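Local coordinates for hypothetical protein (Exiguobacterium sibiricum, PDB 2HKV) that is of unknown function but belongs to the DinB superfamily and binds a nickel ion, consistent with a metal-dependent role, at residues A[13-16]-A[17-20]. Numbering follows the deposited sequence.
Sequences VGVG and VRTT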
ATOM      1  N   VAL A  13      -9.694   3.535   0.545  1.00 33.31           N
ATOM      2  CA  VAL A  13      -9.867   2.187   1.077  1.00 34.55           C
ATOM      3  C   VAL A  13     -10.995   1.451   0.323  1.00 35.42           C
ATOM      4  O   VAL A  13     -10.901   0.262   0.034  1.00 34.85           O
ATOM      5  CB  VAL A  13     -10.092   2.119   2.622  1.00 37.49           C
ATOM      6  CG1 VAL A  13     -10.223   0.658   3.028  1.00 36.70           C
ATOM      7  CG2 VAL A  13      -8.950   2.751   3.399  1.00 35.41           C
ATOM      8  N   GLY A  14     -12.049   2.158  -0.058  1.00 32.95           N
ATOM      9  CA  GLY A  14     -13.106   1.534  -0.891  1.00 33.20           C
ATOM     10  C   GLY A  14     -12.570   1.017  -2.235  1.00 34.20           C
ATOM     11  O   GLY A  14     -12.982  -0.054  -2.724  1.00 35.67           O
ATOM     12  N   VAL A  15     -11.670   1.769  -2.870  1.00 36.48           N
ATOM     13  CA  VAL A  15     -11.047   1.291  -4.105  1.00 37.31           C
ATOM     14  C   VAL A  15     -10.284   0.030  -3.820  1.00 38.53           C
ATOM     15  O   VAL A  15     -10.361  -0.942  -4.575  1.00 38.53           O
ATOM     16  CB  VAL A  15     -10.004   2.294  -4.741  1.00 40.48           C
ATOM     17  CG1 VAL A  15      -9.204   1.626  -5.854  1.00 40.73           C
ATOM     18  CG2 VAL A  15     -10.660   3.623  -5.254  1.00 41.90           C
ATOM     19  N   GLY A  16      -9.455   0.091  -2.778  1.00 37.94           N
ATOM     20  CA  GLY A  16      -8.711  -1.073  -2.305  1.00 36.64           C
ATOM     21  C   GLY A  16      -9.581  -2.290  -2.125  1.00 35.13           C
ATOM     22  O   GLY A  16      -9.235  -3.388  -2.557  1.00 36.67           O
ATOM     23  N   VAL A  17     -10.724  -2.115  -1.501  1.00 34.06           N
ATOM     24  CA  VAL A  17     -11.604  -3.225  -1.221  1.00 35.61           C
ATOM     25  C   VAL A  17     -12.289  -3.722  -2.489  1.00 34.60           C
ATOM     26  O   VAL A  17     -12.333  -4.915  -2.733  1.00 35.18           O
ATOM     27  CB  VAL A  17     -12.661  -2.832  -0.172  1.00 35.79           C
ATOM     28  CG1 VAL A  17     -13.791  -3.902  -0.081  1.00 42.02           C
ATOM     29  CG2 VAL A  17     -11.984  -2.608   1.190  1.00 37.37           C
ATOM     30  N   ARG A  18     -12.800  -2.815  -3.319  1.00 33.92           N
ATOM     31  CA  ARG A  18     -13.472  -3.298  -4.521  1.00 36.58           C
ATOM     32  C   ARG A  18     -12.548  -4.007  -5.512  1.00 36.87           C
ATOM     33  O   ARG A  18     -12.928  -5.037  -6.110  1.00 37.42           O
ATOM     34  CB  ARG A  18     -14.214  -2.199  -5.215  1.00 38.89           C
ATOM     35  CG  ARG A  18     -15.360  -1.710  -4.348  1.00 48.09           C
ATOM     36  CD  ARG A  18     -16.241  -0.739  -5.056  1.00 58.01           C
ATOM     37  NE  ARG A  18     -15.459   0.375  -5.554  1.00 58.74           N
ATOM     38  CZ  ARG A  18     -15.278   1.539  -4.931  1.00 62.82           C
ATOM     39  NH1 ARG A  18     -15.830   1.804  -3.726  1.00 52.67           N
ATOM     40  NH2 ARG A  18     -14.513   2.452  -5.542  1.00 59.04           N
ATOM     41  N   THR A  19     -11.342  -3.473  -5.692  1.00 37.24           N
ATOM     42  CA  THR A  19     -10.346  -4.146  -6.526  1.00 36.23           C
ATOM     43  C   THR A  19      -9.899  -5.459  -5.937  1.00 37.44           C
ATOM     44  O   THR A  19      -9.752  -6.422  -6.668  1.00 36.37           O
ATOM     45  CB  THR A  19      -9.154  -3.256  -6.852  1.00 35.05           C
ATOM     46  OG1 THR A  19      -8.540  -2.777  -5.641  1.00 37.84           O
ATOM     47  CG2 THR A  19      -9.605  -2.040  -7.775  1.00 38.23           C
ATOM     48  N   THR A  20      -9.734  -5.565  -4.623  1.00 36.64           N
ATOM     49  CA  THR A  20      -9.415  -6.842  -4.010  1.00 37.31           C
ATOM     50  C   THR A  20     -10.499  -7.878  -4.236  1.00 39.30           C
ATOM     51  O   THR A  20     -10.182  -9.051  -4.547  1.00 35.39           O
ATOM     52  CB  THR A  20      -9.101  -6.705  -2.511  1.00 36.97           C
ATOM     53  OG1 THR A  20      -7.982  -5.828  -2.367  1.00 36.38           O
ATOM     54  CG2 THR A  20      -8.759  -8.064  -1.850  1.00 34.98           C
TER
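Thr19 OG1 donates to Val15 O at 2.8 Å, and Thr20 OG1 to Gly16 O at 2.7 Å, each hydroxyl turning back to the carbonyl four residues earlier. Each carbonyl also takes the i to i+4 amide of the same threonine, the amide and hydroxyl arriving from opposite faces of its plane. In Thr19 a chi1 of 57° sets OG1 between the backbone N and carbonyl carbon, where it reaches Val15 O and is also hydrogen-bonded to Arg129 NH1 of helix 114-138. A valine in place of Thr19 would probably leave Val15 O with its amide donor alone here and deprive Arg129 of this partner. Two further i to i+4 hydrogen bonds, Val17 N to Val13 O and the nearly straight Arg18 N to Gly14 O (N-H...O angle 168°), continue the helical pattern. Bent at chi3 (-56°), the Arg18 chain folds back and lays its guanidinium face over Gly14 O, 3.5 Å from the plane. Among apolar groups, Val13 CG1 meets Val17 CG2 at 4.1 Å, and both valines pack on Leu54 of helix 43-61 and Trp90 of helix 82-98. This is regular alpha-helix with threonine hydroxyls hydrogen-bonded to the i-4 carbonyls, within helix 4-26 of the DinB helical bundle.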